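Local structure of hypothetical protein AGR_L_1239 (Agrobacterium tumefaciens str. C58, 1VQS) at residues Ile41-Phe53 against His65-Arg79. The protein is of unknown function but belongs to the NIPSNAP family and adopts a ferredoxin-like fold of the dimeric alpha-beta barrel type. Sequence-based numbering, arbitrary orientation.
Sequences IQKSHLGELVGYF and HIWAFSSLDDRAERR
W67 is gripped between two leucines that reach it from opposite faces of the indole. L46 CD1 stands over the middle of the six-membered ring, 3.9 Å from its centroid, while L49 CD1 makes the matching CH-pi contact nearer the rim. Chi1 near 180° followed by chi2 of 62° brings L49 CD1 there. A hydrogen bond from W67 NE1 to H65 ND1 (2.9 Å), near both ring planes, also limits the ring's rotation. H65 in turn stacks, offset and nearly parallel, on Y52, with centroids 4.6 Å apart.

Beneath these rings the strands pair antiparallel through a classic beta bulge: V50 and G51 stand opposite the single residue I66, whose O takes a bond of 2.8 Å from V50 N and a weak one from G51 N. On the other side of the sheet V50 packs against I66 and A68.

At the polar edge, R78 NH1 donates to H45 O (3.0 Å) from above the carbonyl plane, and D74 OD2 holds R78 NE in a salt bridge (2.9 Å). A water joins L46 O, E48 N and A68 O around the turn at G47.

In this ferredoxin-like fold, helices 27-46 and 72-84 pack on one face of the antiparallel sheet: W67 ties the end of the former to hairpin 48-55/62-69, R78 and R79 lay the latter against that helix end, and at F53 a strand of a second subunit continues the sheet.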
ATOM      1  N   ILE B  41       7.421  11.301 -31.432  1.00 20.43           N
ATOM      2  CA  ILE B  41       5.997  11.577 -31.572  1.00 20.20           C
ATOM      3  C   ILE B  41       5.413  12.126 -30.272  1.00 19.50           C
ATOM      4  O   ILE B  41       4.694  13.120 -30.278  1.00 19.28           O
ATOM      5  CB  ILE B  41       5.239  10.312 -32.048  1.00 21.82           C
ATOM      6  CG1 ILE B  41       5.642   9.945 -33.492  1.00 23.66           C
ATOM      7  CG2 ILE B  41       3.738  10.503 -31.931  1.00 22.32           C
ATOM      8  CD1 ILE B  41       5.356   8.491 -33.881  1.00 24.75           C
ATOM      9  N   GLN B  42       5.753  11.506 -29.140  1.00 19.51           N
ATOM     10  CA  GLN B  42       5.198  11.925 -27.856  1.00 19.88           C
ATOM     11  C   GLN B  42       5.612  13.375 -27.554  1.00 19.92           C
ATOM     12  O   GLN B  42       4.780  14.206 -27.223  1.00 18.65           O
ATOM     13  CB  GLN B  42       5.673  11.004 -26.741  1.00 20.35           C
ATOM     14  CG  GLN B  42       4.935  11.206 -25.462  1.00 20.32           C
ATOM     15  CD  GLN B  42       5.344  10.202 -24.422  1.00 20.32           C
ATOM     16  OE1 GLN B  42       6.490   9.748 -24.429  1.00 23.75           O
ATOM     17  NE2 GLN B  42       4.429   9.893 -23.477  1.00 22.54           N
ATOM     18  N   LYS B  43       6.893  13.693 -27.719  1.00 19.68           N
ATOM     19  CA  LYS B  43       7.399  15.058 -27.502  1.00 20.42           C
ATOM     20  C   LYS B  43       6.722  16.061 -28.424  1.00 18.83           C
ATOM     21  O   LYS B  43       6.466  17.225 -28.045  1.00 19.49           O
ATOM     22  CB  LYS B  43       8.915  15.146 -27.693  1.00 20.31           C
ATOM     23  CG  LYS B  43       9.704  14.444 -26.609  1.00 23.78           C
ATOM     24  CD  LYS B  43      11.132  14.103 -27.030  1.00 29.93           C
ATOM     25  CE  LYS B  43      12.007  15.273 -27.255  1.00 35.82           C
ATOM     26  NZ  LYS B  43      13.285  14.741 -27.847  1.00 29.92           N
ATOM     27  N   SER B  44       6.435  15.638 -29.656  1.00 19.47           N
ATOM     28  CA  SER B  44       5.853  16.562 -30.619  1.00 19.83           C
ATOM     29  C   SER B  44       4.477  17.046 -30.252  1.00 19.10           C
ATOM     30  O   SER B  44       4.020  18.047 -30.803  1.00 21.17           O
ATOM     31  CB  SER B  44       5.800  15.966 -32.010  1.00 19.64           C
ATOM     32  OG  SER B  44       4.765  15.018 -32.120  1.00 20.24           O
ATOM     33  N   HIS B  45       3.807  16.342 -29.342  1.00 17.87           N
ATOM     34  CA  HIS B  45       2.515  16.817 -28.804  1.00 17.37           C
ATOM     35  C   HIS B  45       2.660  17.421 -27.426  1.00 18.60           C
ATOM     36  O   HIS B  45       2.125  18.484 -27.159  1.00 19.50           O
ATOM     37  CB  HIS B  45       1.488  15.681 -28.771  1.00 17.93           C
ATOM     38  CG  HIS B  45       1.123  15.174 -30.131  1.00 17.06           C
ATOM     39  ND1 HIS B  45       0.346  15.889 -31.015  1.00 18.66           N
ATOM     40  CD2 HIS B  45       1.452  14.015 -30.762  1.00 17.39           C
ATOM     41  CE1 HIS B  45       0.222  15.197 -32.137  1.00 19.40           C
ATOM     42  NE2 HIS B  45       0.874  14.050 -32.005  1.00 18.46           N
ATOM     43  N   LEU B  46       3.343  16.714 -26.533  1.00 18.23           N
ATOM     44  CA  LEU B  46       3.379  17.120 -25.141  1.00 18.11           C
ATOM     45  C   LEU B  46       4.301  18.270 -24.870  1.00 19.73           C
ATOM     46  O   LEU B  46       4.073  18.998 -23.913  1.00 20.67           O
ATOM     47  CB  LEU B  46       3.717  15.944 -24.254  1.00 19.82           C
ATOM     48  CG  LEU B  46       2.744  14.765 -24.357  1.00 18.69           C
ATOM     49  CD1 LEU B  46       3.161  13.711 -23.307  1.00 21.78           C
ATOM     50  CD2 LEU B  46       1.308  15.173 -24.173  1.00 20.54           C
ATOM     51  N   GLY B  47       5.319  18.448 -25.703  1.00 19.00           N
ATOM     52  CA  GLY B  47       6.244  19.556 -25.540  1.00 18.62           C
ATOM     53  C   GLY B  47       7.506  19.250 -24.747  1.00 20.68           C
ATOM     54  O   GLY B  47       8.380  18.481 -25.182  1.00 21.27           O
ATOM     55  N   GLU B  48       7.599  19.861 -23.577  1.00 19.43           N
ATOM     56  CA  GLU B  48       8.833  19.931 -22.800  1.00 18.46           C
ATOM     57  C   GLU B  48       9.017  18.699 -21.912  1.00 18.08           C
ATOM     58  O   GLU B  48       8.525  18.639 -20.794  1.00 18.63           O
ATOM     59  CB  GLU B  48       8.861  21.230 -21.973  1.00 20.07           C
ATOM     60  CG  GLU B  48       8.879  22.489 -22.869  1.00 22.41           C
ATOM     61  CD  GLU B  48       9.319  23.756 -22.138  1.00 26.24           C
ATOM     62  OE1 GLU B  48      10.277  23.703 -21.334  1.00 28.98           O
ATOM     63  OE2 GLU B  48       8.730  24.820 -22.406  1.00 26.21           O
ATOM     64  N   LEU B  49       9.720  17.698 -22.446  1.00 19.47           N
ATOM     65  CA  LEU B  49      10.187  16.570 -21.643  1.00 19.34           C
ATOM     66  C   LEU B  49      11.294  17.053 -20.734  1.00 19.31           C
ATOM     67  O   LEU B  49      12.270  17.629 -21.201  1.00 19.14           O
ATOM     68  CB  LEU B  49      10.725  15.477 -22.550  1.00 19.67           C
ATOM     69  CG  LEU B  49      11.307  14.244 -21.864  1.00 20.78           C
ATOM     70  CD1 LEU B  49      10.272  13.499 -21.033  1.00 19.38           C
ATOM     71  CD2 LEU B  49      11.964  13.308 -22.913  1.00 21.16           C
ATOM     72  N   VAL B  50      11.150  16.759 -19.446  1.00 18.59           N
ATOM     73  CA  VAL B  50      12.105  17.179 -18.417  1.00 19.66           C
ATOM     74  C   VAL B  50      13.125  16.079 -18.131  1.00 19.70           C
ATOM     75  O   VAL B  50      14.333  16.321 -18.095  1.00 21.94           O
ATOM     76  CB  VAL B  50      11.346  17.567 -17.139  1.00 21.87           C
ATOM     77  CG1 VAL B  50      12.300  17.806 -16.004  1.00 22.45           C
ATOM     78  CG2 VAL B  50      10.509  18.825 -17.374  1.00 21.77           C
ATOM     79  N   GLY B  51      12.633  14.873 -17.943  1.00 19.54           N
ATOM     80  CA  GLY B  51      13.521  13.765 -17.652  1.00 18.91           C
ATOM     81  C   GLY B  51      12.811  12.446 -17.873  1.00 20.11           C
ATOM     82  O   GLY B  51      11.584  12.388 -17.862  1.00 20.76           O
ATOM     83  N   TYR B  52      13.584  11.393 -18.115  1.00 18.46           N
ATOM     84  CA  TYR B  52      13.020  10.091 -18.415  1.00 18.18           C
ATOM     85  C   TYR B  52      13.963   9.055 -17.821  1.00 18.22           C
ATOM     86  O   TYR B  52      15.094   8.926 -18.270  1.00 19.04           O
ATOM     87  CB  TYR B  52      12.885   9.927 -19.926  1.00 18.32           C
ATOM     88  CG  TYR B  52      11.747   8.996 -20.363  1.00 19.38           C
ATOM     89  CD1 TYR B  52      11.776   7.635 -20.089  1.00 20.92           C
ATOM     90  CD2 TYR B  52      10.673   9.487 -21.106  1.00 19.96           C
ATOM     91  CE1 TYR B  52      10.731   6.783 -20.497  1.00 18.35           C
ATOM     92  CE2 TYR B  52       9.628   8.641 -21.517  1.00 18.23           C
ATOM     93  CZ  TYR B  52       9.666   7.288 -21.209  1.00 19.58           C
ATOM     94  OH  TYR B  52       8.648   6.413 -21.621  1.00 21.37           O
ATOM     95  N   PHE B  53      13.485   8.300 -16.827  1.00 19.59           N
ATOM     96  CA  PHE B  53      14.343   7.476 -15.971  1.00 18.40           C
ATOM     97  C   PHE B  53      13.808   6.063 -15.834  1.00 18.78           C
ATOM     98  O   PHE B  53      12.624   5.814 -15.982  1.00 20.38           O
ATOM     99  CB  PHE B  53      14.441   8.075 -14.561  1.00 19.20           C
ATOM    100  CG  PHE B  53      14.742   9.553 -14.551  1.00 18.31           C
ATOM    101  CD1 PHE B  53      16.017   9.998 -14.781  1.00 20.47           C
ATOM    102  CD2 PHE B  53      13.758  10.499 -14.332  1.00 20.26           C
ATOM    103  CE1 PHE B  53      16.322  11.353 -14.779  1.00 21.47           C
ATOM    104  CE2 PHE B  53      14.075  11.882 -14.343  1.00 21.54           C
ATOM    105  CZ  PHE B  53      15.354  12.284 -14.553  1.00 21.30           C
ATOM    106  N   HIS B  65       8.770   9.361 -15.879  1.00 20.03           N
ATOM    107  CA  HIS B  65       9.053  10.446 -16.798  1.00 20.67           C
ATOM    108  C   HIS B  65       8.298  11.686 -16.370  1.00 18.93           C
ATOM    109  O   HIS B  65       7.245  11.593 -15.749  1.00 19.67           O
ATOM    110  CB  HIS B  65       8.871  10.080 -18.284  1.00 19.93           C
ATOM    111  CG  HIS B  65       7.548   9.482 -18.668  1.00 22.65           C
ATOM    112  ND1 HIS B  65       6.644  10.112 -19.506  1.00 23.92           N
ATOM    113  CD2 HIS B  65       7.028   8.264 -18.411  1.00 26.13           C
ATOM    114  CE1 HIS B  65       5.620   9.312 -19.719  1.00 23.32           C
ATOM    115  NE2 HIS B  65       5.821   8.186 -19.068  1.00 25.71           N
ATOM    116  N   ILE B  66       8.915  12.835 -16.649  1.00 19.39           N
ATOM    117  CA  ILE B  66       8.485  14.108 -16.157  1.00 19.26           C
ATOM    118  C   ILE B  66       8.363  15.085 -17.316  1.00 18.22           C
ATOM    119  O   ILE B  66       9.267  15.191 -18.163  1.00 18.26           O
ATOM    120  CB  ILE B  66       9.493  14.651 -15.174  1.00 19.32           C
ATOM    121  CG1 ILE B  66       9.765  13.627 -14.076  1.00 20.54           C
ATOM    122  CG2 ILE B  66       9.011  15.967 -14.638  1.00 19.86           C
ATOM    123  CD1 ILE B  66      10.678  14.115 -12.986  1.00 21.33           C
ATOM    124  N   TRP B  67       7.247  15.817 -17.337  1.00 18.48           N
ATOM    125  CA  TRP B  67       6.941  16.790 -18.376  1.00 19.28           C
ATOM    126  C   TRP B  67       6.594  18.106 -17.703  1.00 20.27           C
ATOM    127  O   TRP B  67       5.999  18.096 -16.623  1.00 20.05           O
ATOM    128  CB  TRP B  67       5.719  16.317 -19.182  1.00 21.38           C
ATOM    129  CG  TRP B  67       5.967  15.044 -19.894  1.00 20.97           C
ATOM    130  CD1 TRP B  67       5.833  13.772 -19.382  1.00 22.86           C
ATOM    131  CD2 TRP B  67       6.451  14.886 -21.237  1.00 20.61           C
ATOM    132  NE1 TRP B  67       6.203  12.846 -20.328  1.00 22.97           N
ATOM    133  CE2 TRP B  67       6.552  13.500 -21.479  1.00 22.05           C
ATOM    134  CE3 TRP B  67       6.772  15.777 -22.265  1.00 20.33           C
ATOM    135  CZ2 TRP B  67       6.981  12.984 -22.702  1.00 22.49           C
ATOM    136  CZ3 TRP B  67       7.191  15.250 -23.494  1.00 21.42           C
ATOM    137  CH2 TRP B  67       7.279  13.859 -23.686  1.00 21.00           C
ATOM    138  N   ALA B  68       6.912  19.230 -18.350  1.00 19.82           N
ATOM    139  CA  ALA B  68       6.586  20.586 -17.847  1.00 19.70           C
ATOM    140  C   ALA B  68       5.539  21.207 -18.739  1.00 19.61           C
ATOM    141  O   ALA B  68       5.651  21.106 -19.962  1.00 21.13           O
ATOM    142  CB  ALA B  68       7.813  21.472 -17.877  1.00 19.89           C
ATOM    143  N   PHE B  69       4.550  21.864 -18.114  1.00 17.91           N
ATOM    144  CA  PHE B  69       3.455  22.557 -18.824  1.00 18.94           C
ATOM    145  C   PHE B  69       3.234  23.952 -18.266  1.00 19.53           C
ATOM    146  O   PHE B  69       3.391  24.168 -17.057  1.00 20.65           O
ATOM    147  CB  PHE B  69       2.154  21.762 -18.667  1.00 19.85           C
ATOM    148  CG  PHE B  69       2.218  20.379 -19.236  1.00 19.41           C
ATOM    149  CD1 PHE B  69       2.126  20.197 -20.593  1.00 17.90           C
ATOM    150  CD2 PHE B  69       2.369  19.267 -18.431  1.00 19.71           C
ATOM    151  CE1 PHE B  69       2.191  18.921 -21.149  1.00 18.75           C
ATOM    152  CE2 PHE B  69       2.445  17.999 -18.980  1.00 18.75           C
ATOM    153  CZ  PHE B  69       2.339  17.825 -20.341  1.00 19.45           C
ATOM    154  N   SER B  70       2.837  24.895 -19.111  1.00 19.77           N
ATOM    155  CA  SER B  70       2.624  26.256 -18.627  1.00 19.07           C
ATOM    156  C   SER B  70       1.290  26.412 -17.909  1.00 21.41           C
ATOM    157  O   SER B  70       1.117  27.349 -17.111  1.00 22.89           O
ATOM    158  CB  SER B  70       2.696  27.270 -19.774  1.00 20.76           C
ATOM    159  OG  SER B  70       1.839  26.876 -20.812  1.00 23.58           O
ATOM    160  N   SER B  71       0.350  25.517 -18.221  1.00 20.60           N
ATOM    161  CA  SER B  71      -0.933  25.466 -17.544  1.00 21.29           C
ATOM    162  C   SER B  71      -1.548  24.119 -17.720  1.00 21.09           C
ATOM    163  O   SER B  71      -1.183  23.388 -18.648  1.00 21.74           O
ATOM    164  CB  SER B  71      -1.895  26.509 -18.097  1.00 22.20           C
ATOM    165  OG  SER B  71      -2.355  26.216 -19.404  1.00 23.79           O
ATOM    166  N   LEU B  72      -2.483  23.772 -16.839  1.00 21.43           N
ATOM    167  CA  LEU B  72      -3.128  22.502 -16.952  1.00 20.75           C
ATOM    168  C   LEU B  72      -4.128  22.457 -18.087  1.00 18.30           C
ATOM    169  O   LEU B  72      -4.367  21.371 -18.624  1.00 19.68           O
ATOM    170  CB  LEU B  72      -3.748  22.054 -15.627  1.00 21.87           C
ATOM    171  CG  LEU B  72      -2.683  21.868 -14.525  1.00 23.17           C
ATOM    172  CD1 LEU B  72      -3.318  21.413 -13.222  1.00 28.30           C
ATOM    173  CD2 LEU B  72      -1.596  20.891 -14.905  1.00 22.37           C
ATOM    174  N   ASP B  73      -4.698  23.586 -18.470  1.00 19.85           N
ATOM    175  CA  ASP B  73      -5.572  23.559 -19.650  1.00 20.35           C
ATOM    176  C   ASP B  73      -4.751  23.304 -20.916  1.00 19.99           C
ATOM    177  O   ASP B  73      -5.201  22.595 -21.832  1.00 20.88           O
ATOM    178  CB  ASP B  73      -6.426  24.817 -19.787  1.00 21.59           C
ATOM    179  CG  ASP B  73      -7.511  24.918 -18.690  1.00 24.42           C
ATOM    180  OD1 ASP B  73      -7.529  24.066 -17.802  1.00 28.84           O
ATOM    181  OD2 ASP B  73      -8.307  25.870 -18.730  1.00 31.41           O
ATOM    182  N   ASP B  74      -3.543  23.861 -20.973  1.00 19.49           N
ATOM    183  CA  ASP B  74      -2.663  23.588 -22.097  1.00 19.51           C
ATOM    184  C   ASP B  74      -2.228  22.129 -22.087  1.00 19.90           C
ATOM    185  O   ASP B  74      -2.204  21.464 -23.133  1.00 20.22           O
ATOM    186  CB  ASP B  74      -1.449  24.520 -22.115  1.00 21.03           C
ATOM    187  CG  ASP B  74      -0.652  24.402 -23.418  1.00 21.88           C
ATOM    188  OD1 ASP B  74      -1.235  24.537 -24.508  1.00 23.07           O
ATOM    189  OD2 ASP B  74       0.542  24.138 -23.333  1.00 22.92           O
ATOM    190  N   ARG B  75      -1.898  21.601 -20.912  1.00 18.98           N
ATOM    191  CA  ARG B  75      -1.617  20.166 -20.825  1.00 19.76           C
ATOM    192  C   ARG B  75      -2.764  19.358 -21.422  1.00 19.26           C
ATOM    193  O   ARG B  75      -2.567  18.406 -22.155  1.00 21.34           O
ATOM    194  CB  ARG B  75      -1.409  19.738 -19.366  1.00 20.03           C
ATOM    195  CG  ARG B  75      -1.355  18.234 -19.156  1.00 20.17           C
ATOM    196  CD  ARG B  75      -1.245  17.892 -17.663  1.00 22.16           C
ATOM    197  NE  ARG B  75      -1.177  16.442 -17.569  1.00 20.73           N
ATOM    198  CZ  ARG B  75      -2.213  15.618 -17.671  1.00 22.62           C
ATOM    199  NH1 ARG B  75      -3.448  16.093 -17.729  1.00 24.36           N
ATOM    200  NH2 ARG B  75      -2.011  14.313 -17.669  1.00 24.25           N
ATOM    201  N   ALA B  76      -3.980  19.715 -21.033  1.00 20.43           N
ATOM    202  CA  ALA B  76      -5.140  18.954 -21.497  1.00 20.74           C
ATOM    203  C   ALA B  76      -5.266  18.974 -23.026  1.00 20.72           C
ATOM    204  O   ALA B  76      -5.539  17.954 -23.653  1.00 21.62           O
ATOM    205  CB  ALA B  76      -6.395  19.489 -20.860  1.00 23.01           C
ATOM    206  N   GLU B  77      -5.047  20.129 -23.617  1.00 20.03           N
ATOM    207  CA  GLU B  77      -5.182  20.275 -25.061  1.00 20.82           C
ATOM    208  C   GLU B  77      -4.097  19.450 -25.765  1.00 20.89           C
ATOM    209  O   GLU B  77      -4.353  18.786 -26.777  1.00 21.77           O
ATOM    210  CB  GLU B  77      -5.064  21.738 -25.410  1.00 21.27           C
ATOM    211  CG  GLU B  77      -6.273  22.530 -24.900  1.00 24.10           C
ATOM    212  CD  GLU B  77      -6.048  24.021 -24.835  1.00 33.97           C
ATOM    213  OE1 GLU B  77      -5.091  24.508 -25.475  1.00 34.04           O
ATOM    214  OE2 GLU B  77      -6.850  24.704 -24.142  1.00 45.21           O
ATOM    215  N   ARG B  78      -2.890  19.475 -25.193  1.00 19.91           N
ATOM    216  CA  ARG B  78      -1.760  18.700 -25.743  1.00 19.57           C
ATOM    217  C   ARG B  78      -2.009  17.203 -25.665  1.00 21.16           C
ATOM    218  O   ARG B  78      -1.743  16.465 -26.632  1.00 21.35           O
ATOM    219  CB  ARG B  78      -0.438  19.092 -25.047  1.00 18.68           C
ATOM    220  CG  ARG B  78       0.071  20.468 -25.406  1.00 19.14           C
ATOM    221  CD  ARG B  78       1.213  20.872 -24.529  1.00 18.88           C
ATOM    222  NE  ARG B  78       1.823  22.143 -24.927  1.00 18.39           N
ATOM    223  CZ  ARG B  78       2.753  22.282 -25.873  1.00 18.73           C
ATOM    224  NH1 ARG B  78       3.195  21.231 -26.547  1.00 18.10           N
ATOM    225  NH2 ARG B  78       3.231  23.479 -26.155  1.00 20.95           N
ATOM    226  N   ARG B  79      -2.493  16.724 -24.521  1.00 19.90           N
ATOM    227  CA  ARG B  79      -2.752  15.295 -24.401  1.00 22.93           C
ATOM    228  C   ARG B  79      -3.882  14.850 -25.318  1.00 21.61           C
ATOM    229  O   ARG B  79      -3.856  13.725 -25.805  1.00 22.13           O
ATOM    230  CB  ARG B  79      -3.051  14.936 -22.955  1.00 23.25           C
ATOM    231  CG  ARG B  79      -1.831  15.104 -22.076  1.00 28.53           C
ATOM    232  CD  ARG B  79      -1.765  14.224 -20.853  1.00 31.40           C
ATOM    233  NE  ARG B  79      -1.981  12.801 -21.132  1.00 29.41           N
ATOM    234  CZ  ARG B  79      -1.040  11.885 -21.393  1.00 27.57           C
ATOM    235  NH1 ARG B  79       0.255  12.156 -21.427  1.00 29.15           N
ATOM    236  NH2 ARG B  79      -1.425  10.644 -21.630  1.00 31.81           N
TER
HETATM  237  O   HOH W   1       1.725   9.599 -22.294  1.00 12.48           O
HETATM  238  O   HOH W   2       3.834  20.230 -29.325  0.50 20.09           O
HETATM  239  O   HOH W   3       5.148  21.122 -22.574  1.00 13.40           O